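Local atomic coordinates of probable thiamine pyrophosphokinase (Staphylococcus saprophyticus, PDB entry 3L8M), a protein that probably catalyses the transfer of pyrophosphate from ATP to thiamine, forming thiamine diphosphate. Residues A3-G8 / I93-A98; E23-I28 / S38-Q43; G108-L113 / I125-D130. One frame throughout, in Å; residues are numbered along the deposited sequence.

Contact 1. Residues A3-G8 / I93-A98; sequences ANLLCG and IDVYGA. With NA (sodium ion), chain C.
Asn4 and Asp94 sit side by side on neighbouring parallel strands, with amide and carboxylate planes 45° apart. Their first torsions match, CG lying anti to the carbonyl carbon in each, which sends the two groups off the sheet in the same direction. Tyr96, next on the same face, brings its CE2 edge to 3.6 Å from Asn4 OD1, which lies in the ring plane. Asn4 ND2 is held separately by Glu23 OE1. On the other face Leu5 CD1 rests 3.6 Å from Ile93 CG2, and Cys7 SG reaches Val95 CG1 at 3.8 Å. Four backbone hydrogen bonds join the strands; the one from Cys7 N to Tyr96 O, 3.1 Å long, comes where the first strand has already ended. Gly97 follows with positive phi (81°), close beside the backbone of Cys7 and Gly8. The face of Asn4, Asp94 and Tyr96 carries the polar groups, with Leu6 beside them, while Ala3, Leu5, Ile93 and Val95 make the other face apolar. Asp94 uses OD1 for a sodium ion 2.9 Å away, which Asn124 O also binds, and OD2 for a water at 2.6 Å. That water also donates to Asn4 OD1 and accepts from Tyr96 OH, tying the metal ligand to the strand beside it.

Contact 2. Residues E23-I28 / S38-Q43; sequences EHWIGI and SGITPQ
Trp25 O accepts a hydrogen bond from Gln43 N at 2.8 Å, the one direct hydrogen bond between strand 24-28 and the loop 38-43. The same oxygen takes a CA-H...O contact from Pro42 CA at 3.1 Å, so two successive loop residues converge on a single carbonyl. A water makes the second polar link: it accepts from Trp25 N and from Gln43 NE2, the latter a longer bond at 3.2 Å, and donates to Thr41 O. Both backbone polar groups of Trp25 are therefore engaged by the loop, one directly and one through solvent.

Apolar contacts lie alongside. Gln43 CB lies 3.7 Å from Ile26 CD1, the two side chains crossing at about a right angle. Pro42 CB comes within 3.6 Å of Trp25 O, and Ile40 CG2, anti to its own backbone N, approaches Trp25 CB at 4.2 Å.

A close polar approach that is not a bond forms a third group. Gln43 bends at chi2 (-65°), which turns CD back toward His24. NE2 then meets the edge of the imidazole 3.3 Å from ND1, in the ring plane but at an angle too poor for a hydrogen bond; amide and ring planes stand 88° apart.

The loop leaves helix 30-37 through a Schellman motif with Gly39 as its C-prime residue, and leads into strand 44-46, which pairs with Gly27 as the outermost strand of the sheet within this chain. Leu35 of that helix packs on Trp25, Ile40 and Pro42 alike, while Trp25 NE1 bonds to His20 O and its side chain meets Ile16 and Leu17 of helix 16-19.

Contact 3. Residues G108-L113 / I125-D130; sequences GALQIL and IKLIDD
Leu127 and Leu113 bury the most surface here, about 80 Å² each, and meet through their CD1 methyls at 3.6 Å. Leu127 points from strand 124-128 toward the helix, and its CD1 is shared: Leu110 CD2 touches it too, at 3.5 Å, the two leucine side chains crossing at about a right angle. The other Leu127 methyl, CD2, lies 4.3 Å from Ala109 CB, a looser approach. Leu113 divides its two methyls between different strand residues. Its CG is anti to the carbonyl carbon (chi1 -63°), and an extended chi2 (167°) places CD1 against Leu127. Leu113 CD2 meets Ile125, 3.3 Å from CG2 and also close to the carbonyl oxygen. Ile125 contributes this CG2 branch, anti to its backbone N, while its CD1 leads away from the helix. Helix 103-113 belongs to the beta-alpha-beta crossover from strand 92-96 to 124-128, and its segment runs nearly antiparallel to the strand, at 157°. Phe136 of strand 132-137 also packs on Leu113, and helix 77-87 meets Ala109 through Leu78. Helix and strand are thus joined by apolar side-chain contacts, with one methyl also against a backbone carbonyl. The contact is not directional, since no hydrogen bond crosses it.

All three contacts share one mixed sheet, in which strands 24-28, 2-6, 92-96 and 124-128 are successive parallel neighbours. Contact 1 supplies the middle pair. On one side it joins contact 2, where Asn4 O and Ile26 N are 2.7 Å apart, a probable hydrogen bond; on the other it joins contact 3 through Val95 N and Lys126 O, 2.8 Å apart. Contacts 2 and 3 do not touch: their centres are about 18 Å apart and their nearest atoms about 8 Å. The sodium ion held by Asp94 and Asn124 lies beside the seam between contacts 1 and 3.

Contact 1. Residues A3-G8 / I93-A98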
loop_
_atom_site.group_PDB
_atom_site.type_symbol
_atom_site.label_atom_id
_atom_site.label_comp_id
_atom_site.label_asym_id
_atom_site.label_seq_id
_atom_site.Cartn_x
_atom_site.Cartn_y
_atom_site.Cartn_z
ATOM N N ALA A 3 -3.892 -13.818 -1.777
ATOM C CA ALA A 3 -4.952 -13.740 -0.777
ATOM C C ALA A 3 -4.816 -14.836 0.284
ATOM O O ALA A 3 -4.516 -15.989 -0.029
ATOM C CB ALA A 3 -6.323 -13.825 -1.447
ATOM N N ASN A 4 -5.021 -14.454 1.542
ATOM C CA ASN A 4 -4.951 -15.384 2.666
ATOM C C ASN A 4 -6.360 -15.556 3.202
ATOM O O ASN A 4 -7.061 -14.572 3.417
ATOM C CB ASN A 4 -4.088 -14.828 3.798
ATOM C CG ASN A 4 -2.661 -14.616 3.389
ATOM O OD1 ASN A 4 -1.968 -15.557 2.991
ATOM N ND2 ASN A 4 -2.202 -13.370 3.482
ATOM N N LEU A 5 -6.774 -16.799 3.411
ATOM C CA LEU A 5 -8.101 -17.073 3.951
ATOM C C LEU A 5 -7.981 -17.643 5.349
ATOM O O LEU A 5 -7.121 -18.483 5.616
ATOM C CB LEU A 5 -8.867 -18.079 3.076
ATOM C CG LEU A 5 -9.605 -17.522 1.851
ATOM C CD1 LEU A 5 -8.605 -16.972 0.842
ATOM C CD2 LEU A 5 -10.472 -18.621 1.233
ATOM N N LEU A 6 -8.829 -17.171 6.252
ATOM C CA LEU A 6 -8.830 -17.705 7.596
ATOM C C LEU A 6 -10.183 -18.388 7.823
ATOM O O LEU A 6 -11.227 -17.753 7.686
ATOM C CB LEU A 6 -8.612 -16.593 8.619
ATOM C CG LEU A 6 -8.434 -17.080 10.061
ATOM C CD1 LEU A 6 -7.295 -18.096 10.112
ATOM C CD2 LEU A 6 -8.147 -15.890 10.984
ATOM N N CYS A 7 -10.155 -19.681 8.144
ATOM C CA CYS A 7 -11.379 -20.452 8.400
ATOM C C CYS A 7 -11.627 -20.705 9.881
ATOM O O CYS A 7 -12.667 -21.236 10.242
ATOM C CB CYS A 7 -11.326 -21.818 7.728
ATOM S SG CYS A 7 -10.987 -21.807 5.990
ATOM N N GLY A 8 -10.673 -20.338 10.731
ATOM C CA GLY A 8 -10.823 -20.566 12.156
ATOM C C GLY A 8 -9.492 -20.428 12.873
ATOM O O GLY A 8 -8.523 -19.981 12.264
ATOM N N ILE A 93 -3.354 -18.335 -3.463
ATOM C CA ILE A 93 -4.254 -18.407 -2.320
ATOM C C ILE A 93 -3.731 -19.325 -1.221
ATOM O O ILE A 93 -3.428 -20.488 -1.471
ATOM C CB ILE A 93 -5.658 -18.919 -2.735
ATOM C CG1 ILE A 93 -6.130 -18.209 -4.014
ATOM C CG2 ILE A 93 -6.648 -18.695 -1.602
ATOM C CD1 ILE A 93 -6.018 -16.721 -3.966
ATOM N N ASP A 94 -3.625 -18.792 -0.008
ATOM C CA ASP A 94 -3.174 -19.564 1.145
ATOM C C ASP A 94 -4.346 -19.702 2.102
ATOM O O ASP A 94 -4.850 -18.701 2.621
ATOM C CB ASP A 94 -2.019 -18.859 1.869
ATOM C CG ASP A 94 -0.731 -18.895 1.081
ATOM O OD1 ASP A 94 -0.714 -19.565 0.028
ATOM O OD2 ASP A 94 0.260 -18.267 1.519
ATOM N N VAL A 95 -4.784 -20.937 2.324
ATOM C CA VAL A 95 -5.894 -21.183 3.232
ATOM C C VAL A 95 -5.347 -21.657 4.578
ATOM O O VAL A 95 -4.641 -22.665 4.667
ATOM C CB VAL A 95 -6.875 -22.240 2.651
ATOM C CG1 VAL A 95 -8.027 -22.476 3.624
ATOM C CG2 VAL A 95 -7.415 -21.759 1.294
ATOM N N TYR A 96 -5.678 -20.915 5.623
ATOM C CA TYR A 96 -5.238 -21.232 6.972
ATOM C C TYR A 96 -6.488 -21.580 7.747
ATOM O O TYR A 96 -7.581 -21.143 7.376
ATOM C CB TYR A 96 -4.598 -19.998 7.619
ATOM C CG TYR A 96 -3.303 -19.559 6.991
ATOM C CD1 TYR A 96 -2.082 -20.032 7.472
ATOM C CD2 TYR A 96 -3.291 -18.660 5.927
ATOM C CE1 TYR A 96 -0.878 -19.617 6.916
ATOM C CE2 TYR A 96 -2.092 -18.235 5.359
ATOM C CZ TYR A 96 -0.888 -18.719 5.863
ATOM O OH TYR A 96 0.305 -18.285 5.339
ATOM N N GLY A 97 -6.326 -22.350 8.821
ATOM C CA GLY A 97 -7.456 -22.705 9.659
ATOM C C GLY A 97 -8.344 -23.843 9.195
ATOM O O GLY A 97 -9.367 -24.109 9.827
ATOM N N ALA A 98 -7.961 -24.530 8.119
ATOM C CA ALA A 98 -8.776 -25.621 7.599
ATOM C C ALA A 98 -8.435 -27.041 8.084
ATOM O O ALA A 98 -8.991 -28.004 7.548
ATOM C CB ALA A 98 -8.766 -25.587 6.061
HETATM NA NA NA C . -0.345 -20.376 -2.679
HETATM O O HOH W 1 0.508 -16.447 3.422
#

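Contact 2. Residues E23-I28 / S38-Q43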
loop_
_atom_site.group_PDB
_atom_site.type_symbol
_atom_site.label_atom_id
_atom_site.label_comp_id
_atom_site.label_asym_id
_atom_site.label_seq_id
_atom_site.Cartn_x
_atom_site.Cartn_y
_atom_site.Cartn_z
ATOM N N GLU A 23 -1.234 -7.958 4.415
ATOM C CA GLU A 23 -1.593 -8.655 3.179
ATOM C C GLU A 23 -3.120 -8.704 3.032
ATOM O O GLU A 23 -3.838 -8.232 3.898
ATOM C CB GLU A 23 -0.995 -10.062 3.176
ATOM C CG GLU A 23 0.476 -10.060 3.537
ATOM C CD GLU A 23 1.186 -11.350 3.193
ATOM O OE1 GLU A 23 0.524 -12.408 3.141
ATOM O OE2 GLU A 23 2.418 -11.307 2.989
ATOM N N HIS A 24 -3.615 -9.246 1.929
ATOM C CA HIS A 24 -5.061 -9.322 1.724
ATOM C C HIS A 24 -5.627 -10.536 2.469
ATOM O O HIS A 24 -5.207 -11.674 2.217
ATOM C CB HIS A 24 -5.376 -9.453 0.232
ATOM C CG HIS A 24 -4.797 -8.362 -0.616
ATOM N ND1 HIS A 24 -5.283 -7.070 -0.606
ATOM C CD2 HIS A 24 -3.770 -8.371 -1.499
ATOM C CE1 HIS A 24 -4.579 -6.332 -1.447
ATOM N NE2 HIS A 24 -3.654 -7.097 -2.003
ATOM N N TRP A 25 -6.565 -10.298 3.389
ATOM C CA TRP A 25 -7.179 -11.385 4.143
ATOM C C TRP A 25 -8.676 -11.526 3.891
ATOM O O TRP A 25 -9.413 -10.540 3.887
ATOM C CB TRP A 25 -6.948 -11.226 5.650
ATOM C CG TRP A 25 -5.581 -11.649 6.135
ATOM C CD1 TRP A 25 -4.465 -10.853 6.282
ATOM C CD2 TRP A 25 -5.191 -12.965 6.562
ATOM N NE1 TRP A 25 -3.413 -11.597 6.778
ATOM C CE2 TRP A 25 -3.831 -12.894 6.959
ATOM C CE3 TRP A 25 -5.857 -14.199 6.650
ATOM C CZ2 TRP A 25 -3.128 -14.010 7.436
ATOM C CZ3 TRP A 25 -5.145 -15.323 7.126
ATOM C CH2 TRP A 25 -3.799 -15.210 7.510
ATOM N N ILE A 26 -9.105 -12.774 3.705
ATOM C CA ILE A 26 -10.500 -13.135 3.454
ATOM C C ILE A 26 -11.011 -13.951 4.653
ATOM O O ILE A 26 -10.337 -14.879 5.106
ATOM C CB ILE A 26 -10.631 -14.053 2.203
ATOM C CG1 ILE A 26 -9.874 -13.472 1.003
ATOM C CG2 ILE A 26 -12.106 -14.292 1.893
ATOM C CD1 ILE A 26 -10.358 -12.122 0.540
ATOM N N GLY A 27 -12.189 -13.625 5.167
ATOM C CA GLY A 27 -12.701 -14.395 6.292
ATOM C C GLY A 27 -13.753 -15.442 5.913
ATOM O O GLY A 27 -14.713 -15.134 5.200
ATOM N N ILE A 28 -13.566 -16.679 6.375
ATOM C CA ILE A 28 -14.513 -17.761 6.111
ATOM C C ILE A 28 -15.107 -18.183 7.458
ATOM O O ILE A 28 -14.390 -18.664 8.345
ATOM C CB ILE A 28 -13.835 -19.010 5.464
ATOM C CG1 ILE A 28 -13.075 -18.625 4.193
ATOM C CG2 ILE A 28 -14.908 -20.048 5.100
ATOM C CD1 ILE A 28 -13.963 -18.062 3.076
ATOM N N SER A 38 -8.425 -9.019 15.648
ATOM C CA SER A 38 -6.999 -8.732 15.552
ATOM C C SER A 38 -6.809 -7.372 14.879
ATOM O O SER A 38 -5.688 -6.971 14.578
ATOM C CB SER A 38 -6.301 -9.806 14.717
ATOM O OG SER A 38 -6.502 -11.087 15.287
ATOM N N GLY A 39 -7.914 -6.680 14.628
ATOM C CA GLY A 39 -7.841 -5.367 14.006
ATOM C C GLY A 39 -7.508 -5.410 12.532
ATOM O O GLY A 39 -6.916 -4.477 11.998
ATOM N N ILE A 40 -7.873 -6.511 11.885
ATOM C CA ILE A 40 -7.628 -6.687 10.472
ATOM C C ILE A 40 -8.954 -6.615 9.714
ATOM O O ILE A 40 -9.924 -7.285 10.083
ATOM C CB ILE A 40 -6.941 -8.049 10.207
ATOM C CG1 ILE A 40 -5.500 -8.011 10.730
ATOM C CG2 ILE A 40 -6.945 -8.369 8.701
ATOM C CD1 ILE A 40 -4.714 -9.306 10.466
ATOM N N THR A 41 -9.004 -5.789 8.667
ATOM C CA THR A 41 -10.217 -5.653 7.866
ATOM C C THR A 41 -10.179 -6.610 6.677
ATOM O O THR A 41 -9.356 -6.473 5.778
ATOM C CB THR A 41 -10.394 -4.217 7.321
ATOM O OG1 THR A 41 -10.470 -3.293 8.414
ATOM C CG2 THR A 41 -11.678 -4.121 6.480
ATOM N N PRO A 42 -11.076 -7.598 6.663
ATOM C CA PRO A 42 -11.131 -8.569 5.570
ATOM C C PRO A 42 -11.589 -7.904 4.265
ATOM O O PRO A 42 -12.471 -7.059 4.287
ATOM C CB PRO A 42 -12.163 -9.586 6.064
ATOM C CG PRO A 42 -12.150 -9.416 7.560
ATOM C CD PRO A 42 -12.041 -7.939 7.721
ATOM N N GLN A 43 -10.967 -8.273 3.148
ATOM C CA GLN A 43 -11.349 -7.758 1.838
ATOM C C GLN A 43 -12.838 -8.122 1.651
ATOM O O GLN A 43 -13.602 -7.389 1.026
ATOM C CB GLN A 43 -10.526 -8.449 0.741
ATOM C CG GLN A 43 -9.017 -8.243 0.831
ATOM C CD GLN A 43 -8.626 -6.792 0.618
ATOM O OE1 GLN A 43 -9.118 -6.137 -0.307
ATOM N NE2 GLN A 43 -7.738 -6.282 1.465
HETATM O O HOH W 2 -7.369 -7.584 4.326
#

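Contact 3. Residues G108-L113 / I125-D130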
loop_
_atom_site.group_PDB
_atom_site.type_symbol
_atom_site.label_atom_id
_atom_site.label_comp_id
_atom_site.label_asym_id
_atom_site.label_seq_id
_atom_site.Cartn_x
_atom_site.Cartn_y
_atom_site.Cartn_z
ATOM N N GLY A 108 -13.188 -31.706 2.662
ATOM C CA GLY A 108 -13.863 -30.888 1.671
ATOM C C GLY A 108 -12.861 -29.884 1.141
ATOM O O GLY A 108 -12.817 -29.582 -0.061
ATOM N N ALA A 109 -12.026 -29.377 2.044
ATOM C CA ALA A 109 -11.012 -28.415 1.652
ATOM C C ALA A 109 -10.093 -29.060 0.612
ATOM O O ALA A 109 -9.614 -28.379 -0.304
ATOM C CB ALA A 109 -10.218 -27.936 2.891
ATOM N N LEU A 110 -9.856 -30.370 0.730
ATOM C CA LEU A 110 -9.004 -31.070 -0.243
ATOM C C LEU A 110 -9.709 -31.206 -1.600
ATOM O O LEU A 110 -9.065 -31.149 -2.655
ATOM C CB LEU A 110 -8.601 -32.455 0.272
ATOM C CG LEU A 110 -7.750 -32.538 1.545
ATOM C CD1 LEU A 110 -7.538 -33.995 1.901
ATOM C CD2 LEU A 110 -6.413 -31.843 1.346
ATOM N N GLN A 111 -11.030 -31.377 -1.580
ATOM C CA GLN A 111 -11.779 -31.479 -2.829
ATOM C C GLN A 111 -11.599 -30.209 -3.676
ATOM O O GLN A 111 -11.496 -30.282 -4.903
ATOM C CB GLN A 111 -13.264 -31.723 -2.548
ATOM C CG GLN A 111 -13.565 -33.077 -1.927
ATOM C CD GLN A 111 -15.032 -33.253 -1.596
ATOM O OE1 GLN A 111 -15.751 -32.275 -1.391
ATOM N NE2 GLN A 111 -15.482 -34.504 -1.544
ATOM N N ILE A 112 -11.568 -29.047 -3.025
ATOM C CA ILE A 112 -11.411 -27.787 -3.741
ATOM C C ILE A 112 -10.099 -27.717 -4.527
ATOM O O ILE A 112 -10.087 -27.318 -5.696
ATOM C CB ILE A 112 -11.486 -26.586 -2.780
ATOM C CG1 ILE A 112 -12.860 -26.537 -2.117
ATOM C CG2 ILE A 112 -11.265 -25.286 -3.543
ATOM C CD1 ILE A 112 -12.923 -25.569 -0.970
ATOM N N LEU A 113 -8.998 -28.113 -3.892
ATOM C CA LEU A 113 -7.700 -28.093 -4.547
ATOM C C LEU A 113 -7.718 -28.984 -5.787
ATOM O O LEU A 113 -6.964 -28.771 -6.733
ATOM C CB LEU A 113 -6.613 -28.606 -3.598
ATOM C CG LEU A 113 -6.261 -27.876 -2.297
ATOM C CD1 LEU A 113 -5.401 -28.797 -1.453
ATOM C CD2 LEU A 113 -5.514 -26.587 -2.579
ATOM N N ILE A 125 -3.304 -22.774 -5.187
ATOM C CA ILE A 125 -3.987 -22.892 -3.903
ATOM C C ILE A 125 -3.213 -23.808 -2.936
ATOM O O ILE A 125 -2.866 -24.935 -3.283
ATOM C CB ILE A 125 -5.407 -23.487 -4.076
ATOM C CG1 ILE A 125 -6.179 -22.753 -5.176
ATOM C CG2 ILE A 125 -6.169 -23.386 -2.763
ATOM C CD1 ILE A 125 -6.668 -21.372 -4.777
ATOM N N LYS A 126 -2.938 -23.320 -1.728
ATOM C CA LYS A 126 -2.243 -24.121 -0.722
ATOM C C LYS A 126 -2.963 -24.073 0.628
ATOM O O LYS A 126 -3.419 -23.010 1.056
ATOM C CB LYS A 126 -0.819 -23.625 -0.496
ATOM C CG LYS A 126 0.150 -23.823 -1.622
ATOM C CD LYS A 126 1.508 -23.273 -1.210
ATOM C CE LYS A 126 2.491 -23.310 -2.370
ATOM N NZ LYS A 126 3.833 -22.777 -1.997
ATOM N N LEU A 127 -3.066 -25.230 1.285
ATOM C CA LEU A 127 -3.681 -25.322 2.615
ATOM C C LEU A 127 -2.468 -25.270 3.525
ATOM O O LEU A 127 -1.465 -25.944 3.259
ATOM C CB LEU A 127 -4.419 -26.657 2.802
ATOM C CG LEU A 127 -5.502 -27.001 1.765
ATOM C CD1 LEU A 127 -6.069 -28.410 2.016
ATOM C CD2 LEU A 127 -6.612 -25.953 1.828
ATOM N N ILE A 128 -2.535 -24.472 4.584
ATOM C CA ILE A 128 -1.393 -24.345 5.473
ATOM C C ILE A 128 -1.735 -24.305 6.950
ATOM O O ILE A 128 -2.689 -23.657 7.336
ATOM C CB ILE A 128 -0.605 -23.033 5.181
ATOM C CG1 ILE A 128 -0.315 -22.896 3.680
ATOM C CG2 ILE A 128 0.681 -22.995 6.009
ATOM C CD1 ILE A 128 0.365 -21.563 3.315
ATOM N N ASP A 129 -0.965 -25.022 7.771
ATOM C CA ASP A 129 -1.130 -24.947 9.219
ATOM C C ASP A 129 0.269 -24.926 9.832
ATOM O O ASP A 129 1.263 -24.904 9.097
ATOM C CB ASP A 129 -2.023 -26.066 9.805
ATOM C CG ASP A 129 -1.452 -27.472 9.670
ATOM O OD1 ASP A 129 -0.292 -27.670 9.253
ATOM O OD2 ASP A 129 -2.211 -28.405 10.014
ATOM N N ASP A 130 0.355 -24.905 11.158
ATOM C CA ASP A 130 1.652 -24.830 11.830
ATOM C C ASP A 130 2.652 -25.947 11.518
ATOM O O ASP A 130 3.838 -25.794 11.803
ATOM C CB ASP A 130 1.456 -24.746 13.353
ATOM C CG ASP A 130 0.599 -25.873 13.893
ATOM O OD1 ASP A 130 0.344 -26.837 13.145
ATOM O OD2 ASP A 130 0.188 -25.794 15.065
#